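Local coordinates for HpcH/HpaI aldolase (Desulfitobacterium hafniense, PDB 3QZ6), which is a member of the HpcH/HpaI aldolase/citrate lyase family, built on a closed TIM barrel of eight parallel strands, at residues E90-Q98 against I144-A155; V76-D86 against L109-G119. One frame throughout, in Å; residues are numbered along the deposited sequence.

Contact 1 of 2, residues E90-Q98 against I144-A155; sequences EGFMIPGVQ and IFIMAQIEHVKA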
loop_
_atom_site.group_PDB
_atom_site.type_symbol
_atom_site.label_atom_id
_atom_site.label_comp_id
_atom_site.label_asym_id
_atom_site.label_seq_id
_atom_site.Cartn_x
_atom_site.Cartn_y
_atom_site.Cartn_z
ATOM N N GLU A 90 2.861 -5.214 -20.918
ATOM C CA GLU A 90 3.562 -6.211 -21.735
ATOM C C GLU A 90 2.639 -7.354 -22.117
ATOM O O GLU A 90 2.948 -8.164 -23.006
ATOM C CB GLU A 90 4.800 -6.753 -21.014
ATOM C CG GLU A 90 5.897 -5.707 -20.816
ATOM C CD GLU A 90 7.250 -6.335 -20.519
ATOM O OE1 GLU A 90 7.427 -7.533 -20.816
ATOM O OE2 GLU A 90 8.139 -5.635 -19.989
ATOM N N GLY A 91 1.497 -7.430 -21.445
ATOM C CA GLY A 91 0.565 -8.499 -21.761
ATOM C C GLY A 91 -0.448 -8.760 -20.675
ATOM O O GLY A 91 -0.711 -7.897 -19.822
ATOM N N PHE A 92 -0.994 -9.973 -20.691
ATOM C CA PHE A 92 -2.223 -10.256 -19.966
ATOM C C PHE A 92 -2.232 -11.574 -19.223
ATOM O O PHE A 92 -1.599 -12.544 -19.630
ATOM C CB PHE A 92 -3.386 -10.282 -20.959
ATOM C CG PHE A 92 -3.509 -9.033 -21.755
ATOM C CD1 PHE A 92 -3.983 -7.870 -21.164
ATOM C CD2 PHE A 92 -3.133 -9.009 -23.089
ATOM C CE1 PHE A 92 -4.078 -6.697 -21.898
ATOM C CE2 PHE A 92 -3.224 -7.849 -23.828
ATOM C CZ PHE A 92 -3.704 -6.689 -23.239
HETATM N N MSE A 93 -2.987 -11.596 -18.134
HETATM C CA MSE A 93 -3.467 -12.850 -17.593
HETATM C C MSE A 93 -4.947 -12.902 -17.941
HETATM O O MSE A 93 -5.717 -12.028 -17.534
HETATM C CB MSE A 93 -3.271 -12.910 -16.082
HETATM C CG MSE A 93 -3.808 -14.196 -15.451
HETATM SE SE MSE A 93 -3.292 -14.372 -13.556
HETATM C CE MSE A 93 -4.309 -12.902 -12.859
ATOM N N ILE A 94 -5.332 -13.899 -18.732
ATOM C CA ILE A 94 -6.717 -14.058 -19.151
ATOM C C ILE A 94 -7.419 -14.991 -18.166
ATOM O O ILE A 94 -7.026 -16.147 -18.015
ATOM C CB ILE A 94 -6.801 -14.677 -20.571
ATOM C CG1 ILE A 94 -5.930 -13.883 -21.558
ATOM C CG2 ILE A 94 -8.251 -14.727 -21.048
ATOM C CD1 ILE A 94 -6.343 -12.411 -21.661
ATOM N N PRO A 95 -8.465 -14.501 -17.493
ATOM C CA PRO A 95 -9.063 -15.292 -16.405
ATOM C C PRO A 95 -10.051 -16.341 -16.901
ATOM O O PRO A 95 -10.655 -16.148 -17.953
ATOM C CB PRO A 95 -9.809 -14.233 -15.583
ATOM C CG PRO A 95 -10.217 -13.200 -16.620
ATOM C CD PRO A 95 -9.064 -13.153 -17.606
ATOM N N GLY A 96 -10.205 -17.429 -16.146
ATOM C CA GLY A 96 -11.201 -18.444 -16.431
ATOM C C GLY A 96 -11.187 -18.939 -17.867
ATOM O O GLY A 96 -12.229 -19.020 -18.503
ATOM N N VAL A 97 -10.014 -19.285 -18.385
ATOM C CA VAL A 97 -9.943 -19.725 -19.771
ATOM C C VAL A 97 -10.530 -21.121 -19.883
ATOM O O VAL A 97 -10.104 -22.025 -19.175
ATOM C CB VAL A 97 -8.509 -19.759 -20.282
ATOM C CG1 VAL A 97 -8.487 -20.317 -21.705
ATOM C CG2 VAL A 97 -7.911 -18.360 -20.238
ATOM N N GLN A 98 -11.500 -21.296 -20.770
ATOM C CA GLN A 98 -12.177 -22.583 -20.883
ATOM C C GLN A 98 -12.115 -23.237 -22.263
ATOM O O GLN A 98 -12.636 -24.336 -22.438
ATOM C CB GLN A 98 -13.641 -22.441 -20.471
ATOM C CG GLN A 98 -13.847 -22.102 -19.018
ATOM C CD GLN A 98 -15.257 -22.411 -18.570
ATOM O OE1 GLN A 98 -15.655 -23.578 -18.499
ATOM N NE2 GLN A 98 -16.028 -21.370 -18.277
ATOM N N ILE A 144 5.258 -9.688 -26.748
ATOM C CA ILE A 144 3.933 -9.671 -26.112
ATOM C C ILE A 144 3.712 -10.961 -25.325
ATOM O O ILE A 144 3.997 -12.046 -25.821
ATOM C CB ILE A 144 2.829 -9.574 -27.178
ATOM C CG1 ILE A 144 2.982 -8.282 -27.963
ATOM C CG2 ILE A 144 1.448 -9.644 -26.547
ATOM C CD1 ILE A 144 3.135 -7.087 -27.099
ATOM N N PHE A 145 3.183 -10.843 -24.108
ATOM C CA PHE A 145 3.060 -11.987 -23.206
ATOM C C PHE A 145 1.595 -12.353 -22.970
ATOM O O PHE A 145 0.815 -11.524 -22.510
ATOM C CB PHE A 145 3.742 -11.666 -21.866
ATOM C CG PHE A 145 3.703 -12.799 -20.880
ATOM C CD1 PHE A 145 4.572 -13.872 -21.003
ATOM C CD2 PHE A 145 2.793 -12.793 -19.836
ATOM C CE1 PHE A 145 4.534 -14.927 -20.102
ATOM C CE2 PHE A 145 2.750 -13.845 -18.927
ATOM C CZ PHE A 145 3.624 -14.913 -19.064
ATOM N N ILE A 146 1.221 -13.589 -23.282
ATOM C CA ILE A 146 -0.154 -14.039 -23.079
ATOM C C ILE A 146 -0.176 -15.218 -22.124
ATOM O O ILE A 146 0.452 -16.241 -22.390
ATOM C CB ILE A 146 -0.809 -14.512 -24.396
ATOM C CG1 ILE A 146 -0.797 -13.403 -25.452
ATOM C CG2 ILE A 146 -2.236 -14.995 -24.131
ATOM C CD1 ILE A 146 -1.355 -12.102 -24.963
HETATM N N MSE A 147 -0.910 -15.097 -21.023
HETATM C CA MSE A 147 -0.941 -16.181 -20.048
HETATM C C MSE A 147 -2.368 -16.613 -19.758
HETATM O O MSE A 147 -3.223 -15.777 -19.466
HETATM C CB MSE A 147 -0.234 -15.754 -18.758
HETATM C CG MSE A 147 -0.268 -16.810 -17.664
HETATM SE SE MSE A 147 1.032 -16.455 -16.245
HETATM C CE MSE A 147 0.195 -14.854 -15.497
ATOM N N ALA A 148 -2.632 -17.917 -19.853
ATOM C CA ALA A 148 -3.971 -18.439 -19.577
ATOM C C ALA A 148 -4.126 -18.792 -18.101
ATOM O O ALA A 148 -3.301 -19.497 -17.532
ATOM C CB ALA A 148 -4.270 -19.662 -20.449
ATOM N N GLN A 149 -5.179 -18.288 -17.475
ATOM C CA GLN A 149 -5.463 -18.678 -16.108
ATOM C C GLN A 149 -6.569 -19.727 -16.080
ATOM O O GLN A 149 -7.639 -19.523 -16.641
ATOM C CB GLN A 149 -5.851 -17.475 -15.245
ATOM C CG GLN A 149 -6.221 -17.895 -13.833
ATOM C CD GLN A 149 -7.084 -16.868 -13.122
ATOM O OE1 GLN A 149 -6.623 -16.177 -12.216
ATOM N NE2 GLN A 149 -8.352 -16.774 -13.526
ATOM N N ILE A 150 -6.293 -20.853 -15.430
ATOM C CA ILE A 150 -7.204 -21.991 -15.408
ATOM C C ILE A 150 -7.965 -22.044 -14.092
ATOM O O ILE A 150 -7.358 -22.065 -13.019
ATOM C CB ILE A 150 -6.415 -23.312 -15.558
ATOM C CG1 ILE A 150 -5.597 -23.316 -16.860
ATOM C CG2 ILE A 150 -7.351 -24.503 -15.475
ATOM C CD1 ILE A 150 -6.421 -23.132 -18.150
ATOM N N GLU A 151 -9.290 -22.070 -14.167
ATOM C CA GLU A 151 -10.120 -22.045 -12.964
ATOM C C GLU A 151 -11.272 -23.049 -12.994
ATOM O O GLU A 151 -12.101 -23.054 -12.090
ATOM C CB GLU A 151 -10.737 -20.653 -12.778
ATOM C CG GLU A 151 -9.761 -19.512 -12.752
ATOM C CD GLU A 151 -10.443 -18.196 -12.396
ATOM O OE1 GLU A 151 -11.407 -17.807 -13.105
ATOM O OE2 GLU A 151 -10.025 -17.562 -11.397
ATOM N N HIS A 152 -11.342 -23.875 -14.032
ATOM C CA HIS A 152 -12.478 -24.781 -14.199
ATOM C C HIS A 152 -12.000 -26.202 -14.441
ATOM O O HIS A 152 -11.018 -26.423 -15.147
ATOM C CB HIS A 152 -13.366 -24.349 -15.376
ATOM C CG HIS A 152 -13.970 -22.987 -15.221
ATOM N ND1 HIS A 152 -13.309 -21.835 -15.585
ATOM C CD2 HIS A 152 -15.182 -22.596 -14.759
ATOM C CE1 HIS A 152 -14.081 -20.789 -15.342
ATOM N NE2 HIS A 152 -15.223 -21.223 -14.842
ATOM N N VAL A 153 -12.702 -27.166 -13.856
ATOM C CA VAL A 153 -12.416 -28.577 -14.098
ATOM C C VAL A 153 -12.478 -28.903 -15.588
ATOM O O VAL A 153 -11.683 -29.685 -16.103
ATOM C CB VAL A 153 -13.398 -29.472 -13.328
ATOM C CG1 VAL A 153 -13.173 -30.947 -13.671
ATOM C CG2 VAL A 153 -13.252 -29.231 -11.834
ATOM N N LYS A 154 -13.430 -28.288 -16.276
ATOM C CA LYS A 154 -13.604 -28.502 -17.709
ATOM C C LYS A 154 -12.379 -28.030 -18.498
ATOM O O LYS A 154 -11.987 -28.648 -19.496
ATOM C CB LYS A 154 -14.872 -27.781 -18.176
ATOM C CG LYS A 154 -14.954 -27.473 -19.658
ATOM C CD LYS A 154 -16.007 -26.390 -19.894
ATOM C CE LYS A 154 -16.257 -26.125 -21.373
ATOM N NZ LYS A 154 -17.323 -25.094 -21.570
ATOM N N ALA A 155 -11.773 -26.936 -18.051
ATOM C CA ALA A 155 -10.574 -26.424 -18.708
ATOM C C ALA A 155 -9.414 -27.385 -18.489
ATOM O O ALA A 155 -8.618 -27.637 -19.397
ATOM C CB ALA A 155 -10.222 -25.020 -18.186
HETATM O O HOH W 1 -10.678 -22.049 -16.465
#

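Contact 2 of 2, residues V76-D86 against L109-G119; sequences VDRAHVQRLLD and LAKYPPLGERG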
loop_
_atom_site.group_PDB
_atom_site.type_symbol
_atom_site.label_atom_id
_atom_site.label_comp_id
_atom_site.label_asym_id
_atom_site.label_seq_id
_atom_site.Cartn_x
_atom_site.Cartn_y
_atom_site.Cartn_z
ATOM N N VAL A 76 -12.281 -10.623 -22.912
ATOM C CA VAL A 76 -11.404 -10.464 -24.058
ATOM C C VAL A 76 -12.119 -9.696 -25.162
ATOM O O VAL A 76 -13.007 -10.222 -25.816
ATOM C CB VAL A 76 -10.955 -11.835 -24.576
ATOM C CG1 VAL A 76 -10.117 -11.688 -25.841
ATOM C CG2 VAL A 76 -10.174 -12.560 -23.487
ATOM N N ASP A 77 -11.769 -8.430 -25.334
ATOM C CA ASP A 77 -12.254 -7.677 -26.487
ATOM C C ASP A 77 -11.202 -6.672 -26.921
ATOM O O ASP A 77 -10.177 -6.514 -26.261
ATOM C CB ASP A 77 -13.633 -7.018 -26.246
ATOM C CG ASP A 77 -13.610 -5.969 -25.140
ATOM O OD1 ASP A 77 -12.493 -5.556 -24.732
ATOM O OD2 ASP A 77 -14.720 -5.554 -24.687
ATOM N N ARG A 78 -11.464 -6.003 -28.036
ATOM C CA ARG A 78 -10.494 -5.099 -28.631
ATOM C C ARG A 78 -10.232 -3.915 -27.718
ATOM O O ARG A 78 -9.082 -3.475 -27.574
ATOM C CB ARG A 78 -10.978 -4.626 -30.010
ATOM C CG ARG A 78 -9.890 -3.957 -30.840
ATOM C CD ARG A 78 -10.315 -3.835 -32.307
ATOM N NE ARG A 78 -9.180 -3.420 -33.120
ATOM C CZ ARG A 78 -8.801 -2.158 -33.278
ATOM N NH1 ARG A 78 -9.481 -1.174 -32.694
ATOM N NH2 ARG A 78 -7.752 -1.878 -34.036
ATOM N N ALA A 79 -11.292 -3.407 -27.086
ATOM C CA ALA A 79 -11.155 -2.269 -26.172
ATOM C C ALA A 79 -10.100 -2.549 -25.099
ATOM O O ALA A 79 -9.264 -1.692 -24.806
ATOM C CB ALA A 79 -12.492 -1.922 -25.526
ATOM N N HIS A 80 -10.119 -3.746 -24.515
ATOM C CA HIS A 80 -9.118 -4.058 -23.488
ATOM C C HIS A 80 -7.757 -4.362 -24.092
ATOM O O HIS A 80 -6.746 -3.785 -23.697
ATOM C CB HIS A 80 -9.569 -5.220 -22.605
ATOM C CG HIS A 80 -10.690 -4.851 -21.685
ATOM N ND1 HIS A 80 -12.012 -4.861 -22.080
ATOM C CD2 HIS A 80 -10.682 -4.403 -20.405
ATOM C CE1 HIS A 80 -12.773 -4.473 -21.072
ATOM N NE2 HIS A 80 -11.992 -4.185 -20.045
ATOM N N VAL A 81 -7.731 -5.270 -25.057
ATOM C CA VAL A 81 -6.453 -5.767 -25.548
ATOM C C VAL A 81 -5.668 -4.720 -26.334
ATOM O O VAL A 81 -4.489 -4.497 -26.077
ATOM C CB VAL A 81 -6.635 -7.049 -26.386
ATOM C CG1 VAL A 81 -5.313 -7.450 -27.016
ATOM C CG2 VAL A 81 -7.189 -8.176 -25.488
ATOM N N GLN A 82 -6.321 -4.079 -27.296
ATOM C CA GLN A 82 -5.636 -3.094 -28.123
ATOM C C GLN A 82 -5.117 -1.930 -27.273
ATOM O O GLN A 82 -3.949 -1.560 -27.364
ATOM C CB GLN A 82 -6.570 -2.567 -29.221
ATOM C CG GLN A 82 -5.950 -1.478 -30.086
ATOM C CD GLN A 82 -5.060 -2.055 -31.175
ATOM O OE1 GLN A 82 -5.419 -3.039 -31.821
ATOM N NE2 GLN A 82 -3.891 -1.462 -31.369
ATOM N N ARG A 83 -5.980 -1.350 -26.448
ATOM C CA ARG A 83 -5.586 -0.159 -25.696
ATOM C C ARG A 83 -4.479 -0.456 -24.693
ATOM O O ARG A 83 -3.539 0.325 -24.550
ATOM C CB ARG A 83 -6.782 0.466 -24.971
ATOM C CG ARG A 83 -7.925 0.904 -25.906
ATOM C CD ARG A 83 -9.047 1.572 -25.098
ATOM N NE ARG A 83 -8.653 2.916 -24.665
ATOM C CZ ARG A 83 -9.436 3.747 -23.985
ATOM N NH1 ARG A 83 -10.660 3.362 -23.615
ATOM N NH2 ARG A 83 -8.987 4.961 -23.663
ATOM N N LEU A 84 -4.599 -1.567 -23.974
ATOM C CA LEU A 84 -3.642 -1.830 -22.911
ATOM C C LEU A 84 -2.261 -2.140 -23.472
ATOM O O LEU A 84 -1.263 -1.729 -22.890
ATOM C CB LEU A 84 -4.127 -2.940 -21.968
ATOM C CG LEU A 84 -5.321 -2.530 -21.089
ATOM C CD1 LEU A 84 -5.906 -3.740 -20.370
ATOM C CD2 LEU A 84 -4.932 -1.430 -20.093
ATOM N N LEU A 85 -2.193 -2.864 -24.590
ATOM C CA LEU A 85 -0.895 -3.115 -25.225
ATOM C C LEU A 85 -0.316 -1.814 -25.766
ATOM O O LEU A 85 0.895 -1.577 -25.684
ATOM C CB LEU A 85 -1.007 -4.136 -26.360
ATOM C CG LEU A 85 -1.303 -5.580 -25.949
ATOM C CD1 LEU A 85 -1.423 -6.458 -27.182
ATOM C CD2 LEU A 85 -0.217 -6.133 -25.027
ATOM N N ASP A 86 -1.173 -0.979 -26.342
ATOM C CA ASP A 86 -0.700 0.282 -26.905
ATOM C C ASP A 86 -0.151 1.165 -25.786
ATOM O O ASP A 86 0.901 1.792 -25.925
ATOM C CB ASP A 86 -1.826 1.002 -27.649
ATOM C CG ASP A 86 -2.144 0.350 -28.995
ATOM O OD1 ASP A 86 -1.312 -0.434 -29.491
ATOM O OD2 ASP A 86 -3.213 0.632 -29.561
ATOM N N LEU A 109 -6.227 -10.487 -31.264
ATOM C CA LEU A 109 -6.300 -9.077 -30.895
ATOM C C LEU A 109 -4.949 -8.516 -30.486
ATOM O O LEU A 109 -4.709 -7.314 -30.599
ATOM C CB LEU A 109 -7.294 -8.886 -29.758
ATOM C CG LEU A 109 -8.768 -9.131 -30.102
ATOM C CD1 LEU A 109 -9.604 -9.170 -28.826
ATOM C CD2 LEU A 109 -9.303 -8.064 -31.063
ATOM N N ALA A 110 -4.064 -9.395 -30.032
ATOM C CA ALA A 110 -2.822 -8.981 -29.379
ATOM C C ALA A 110 -1.621 -8.913 -30.314
ATOM O O ALA A 110 -0.624 -8.266 -29.995
ATOM C CB ALA A 110 -2.512 -9.917 -28.222
ATOM N N LYS A 111 -1.704 -9.602 -31.448
ATOM C CA LYS A 111 -0.561 -9.707 -32.357
ATOM C C LYS A 111 -0.782 -8.905 -33.632
ATOM O O LYS A 111 -1.876 -8.917 -34.195
ATOM C CB LYS A 111 -0.310 -11.174 -32.746
ATOM C CG LYS A 111 0.121 -12.069 -31.611
ATOM C CD LYS A 111 1.502 -11.704 -31.113
ATOM C CE LYS A 111 1.810 -12.388 -29.790
ATOM N NZ LYS A 111 2.409 -13.722 -29.966
ATOM N N TYR A 112 0.263 -8.224 -34.089
ATOM C CA TYR A 112 0.237 -7.536 -35.373
ATOM C C TYR A 112 0.208 -8.552 -36.508
ATOM O O TYR A 112 0.654 -9.683 -36.336
ATOM C CB TYR A 112 1.496 -6.684 -35.541
ATOM C CG TYR A 112 1.590 -5.516 -34.591
ATOM C CD1 TYR A 112 0.598 -4.539 -34.564
ATOM C CD2 TYR A 112 2.680 -5.372 -33.740
ATOM C CE1 TYR A 112 0.685 -3.451 -33.703
ATOM C CE2 TYR A 112 2.778 -4.278 -32.872
ATOM C CZ TYR A 112 1.776 -3.331 -32.861
ATOM O OH TYR A 112 1.866 -2.244 -32.012
ATOM N N PRO A 113 -0.290 -8.148 -37.687
ATOM C CA PRO A 113 -0.207 -9.082 -38.820
ATOM C C PRO A 113 1.239 -9.547 -39.034
ATOM O O PRO A 113 2.158 -8.775 -38.770
ATOM C CB PRO A 113 -0.674 -8.227 -40.002
ATOM C CG PRO A 113 -1.627 -7.224 -39.367
ATOM C CD PRO A 113 -0.974 -6.894 -38.041
ATOM N N PRO A 114 1.444 -10.785 -39.521
ATOM C CA PRO A 114 0.421 -11.755 -39.930
ATOM C C PRO A 114 -0.043 -12.683 -38.802
ATOM O O PRO A 114 -0.865 -13.566 -39.040
ATOM C CB PRO A 114 1.148 -12.576 -41.001
ATOM C CG PRO A 114 2.555 -12.600 -40.527
ATOM C CD PRO A 114 2.802 -11.262 -39.842
ATOM N N LEU A 115 0.467 -12.492 -37.591
ATOM C CA LEU A 115 0.109 -13.379 -36.487
ATOM C C LEU A 115 -1.241 -13.027 -35.860
ATOM O O LEU A 115 -1.812 -13.826 -35.116
ATOM C CB LEU A 115 1.208 -13.392 -35.427
ATOM C CG LEU A 115 2.567 -13.952 -35.867
ATOM C CD1 LEU A 115 3.578 -13.933 -34.705
ATOM C CD2 LEU A 115 2.418 -15.369 -36.430
ATOM N N GLY A 116 -1.747 -11.836 -36.168
ATOM C CA GLY A 116 -3.001 -11.361 -35.596
ATOM C C GLY A 116 -3.475 -10.108 -36.310
ATOM O O GLY A 116 -2.950 -9.755 -37.368
ATOM N N GLU A 117 -4.457 -9.427 -35.728
ATOM C CA GLU A 117 -5.062 -8.267 -36.361
ATOM C C GLU A 117 -4.960 -7.007 -35.495
ATOM O O GLU A 117 -5.759 -6.078 -35.636
ATOM C CB GLU A 117 -6.524 -8.584 -36.744
ATOM C CG GLU A 117 -6.579 -9.705 -37.809
ATOM C CD GLU A 117 -7.967 -10.289 -38.072
ATOM O OE1 GLU A 117 -8.944 -9.903 -37.407
ATOM O OE2 GLU A 117 -8.070 -11.156 -38.965
ATOM N N ARG A 118 -3.968 -6.969 -34.608
ATOM C CA ARG A 118 -3.731 -5.772 -33.795
ATOM C C ARG A 118 -3.459 -4.574 -34.712
ATOM O O ARG A 118 -2.657 -4.671 -35.643
ATOM C CB ARG A 118 -2.528 -5.983 -32.860
ATOM C CG ARG A 118 -2.280 -4.805 -31.910
ATOM C CD ARG A 118 -1.008 -4.979 -31.068
ATOM N NE ARG A 118 -0.686 -3.742 -30.348
ATOM C CZ ARG A 118 0.422 -3.548 -29.639
ATOM N NH1 ARG A 118 1.330 -4.514 -29.523
ATOM N NH2 ARG A 118 0.621 -2.384 -29.039
ATOM N N GLY A 119 -4.113 -3.448 -34.443
ATOM C CA GLY A 119 -3.893 -2.236 -35.216
ATOM C C GLY A 119 -2.593 -1.554 -34.837
ATOM O O GLY A 119 -2.187 -1.590 -33.681
HETATM O O HOH W 2 -7.759 -5.762 -33.704
HETATM O O HOH W 3 -6.924 -3.740 -36.440
HETATM O O HOH W 4 -6.606 -5.502 -31.351
HETATM O O HOH W 5 2.846 -0.714 -27.803
HETATM O O HOH W 6 -0.235 -0.586 -32.016
#

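Contact 1 of 2, residues E90-Q98 against I144-A155
Gly91 lies beside Phe145, and from there strands 91-94 and 145-150 run parallel, 12° apart, as neighbouring staves of the barrel. Their backbone ladder alternates strictly: Phe145 N donates to Glu90 O, Phe92 N to Phe145 O, Met147 N to Phe92 O, Ile94 N to Met147 O and Gln149 N to Ile94 O. Past Gly96, Val97 N reaches Gln149 O at 3.0 Å. Lacking a side chain, Gly91 brings its CA within 3.1 Å of Phe145 O in a CA-H...O contact.

The selenomethionines Met93 and Met147 point into the barrel side by side, Met147 CE 4.0 Å from Met93 CB, their unbranched selenoether chains each bent at the last torsion. They share this face with Phe145; Met93 touches Ile172, Met147 touches Ala170. On the outer face Ile146 CD1 meets the edge of the Phe92 ring, and Val97 CG2 rests on the small Ala148 CB, 3.9 Å away.

Beyond the strands Gln98 reaches across to His152. A chi1 of -66° places CG beside the backbone N and leads the chain over the imidazole. CG makes a CH-pi contact 3.9 Å from the ring centroid; CD sits 3.5 Å above the ring's centre, the amide stacked almost parallel to it; OE1 ends 3.2 Å from Lys154 CD, and NE2 lies above the ring's NE2 side. Gly96 CA lies at the edge of the same ring, near its plane.

Water 1 bonds to His152 ND1, Val97 O and Glu151 N, so the imidazole is held at face and rim. Gln149 OE1 takes a hydrogen bond from Arg72. Thus a backbone ladder flanked by apolar side chains gives way, at the C-terminal strand ends, to polar side chains held by stacking and a shared water.

Contact 2 of 2, residues V76-D86 against L109-G119
Val81 and Ala110 bring their CA atoms to 6.2 Å where helix 78-87 passes the C-terminal end of helix 100-110, and the chain beyond that end folds back so that Arg118 lies beside Gln82. The apolar half is compact. Leu109 spreads its branches over the helix start, CD1 3.5 Å from Asp77 C and CD2 against Arg78 CB, while Val81 CG1 and Leu85 CD1 both pack on Ala110 CB, whose small size suits so close an approach.

The polar half centres on Gln82. Bent at chi2 (82°), it turns its amide to the Gly119 backbone: OE1 accepts from Gly119 N at 3.0 Å, and NE2 gives one hydrogen to Gly119 O at 2.9 Å and the other to Asp86 OD2. Water 4 joins OE1 to Leu109 O.

Arg118, fully extended, lays its guanidinium between Leu85 CB, 3.5 Å from one face, and Tyr112 OH on the opposite face. Its NH2 forms a straight salt bridge (172°) with the anti side of Asp86 OD1, at 2.8 Å. Water 6 bridges OD1 to Gly119 O, donating to both, and accepts from Tyr112 OH. Asp86 thus holds one N-H of each partner, Gln82 through OD2 and Arg118 through OD1, while the paired bonds to Gly119 set the turn of the Gln82 amide; the arginine nearby would probably favour the ionised carboxylate.

Overall arrangement
The two contacts lie about 16 Å apart, centre to centre, and belong to successive layers of one TIM barrel. Contact 1 is in the wall, about 9 Å from the chain centre; contact 2 is in the outer layer, about 17 Å out, between helix 78-87 and the end of helix 100-110 with the loop that follows. Along the chain their segments alternate: 76-86, 90-98, 109-119, 144-155. Strand 91-94 therefore follows helix 78-87 and precedes helix 100-110. Phe92 joins the layers, its ring packed against Val81, Leu84 and Leu85, and Ile94 touches Val76. Here the strand and the helix before it share one hydrophobic layer, as is usual between wall and helices in a TIM barrel.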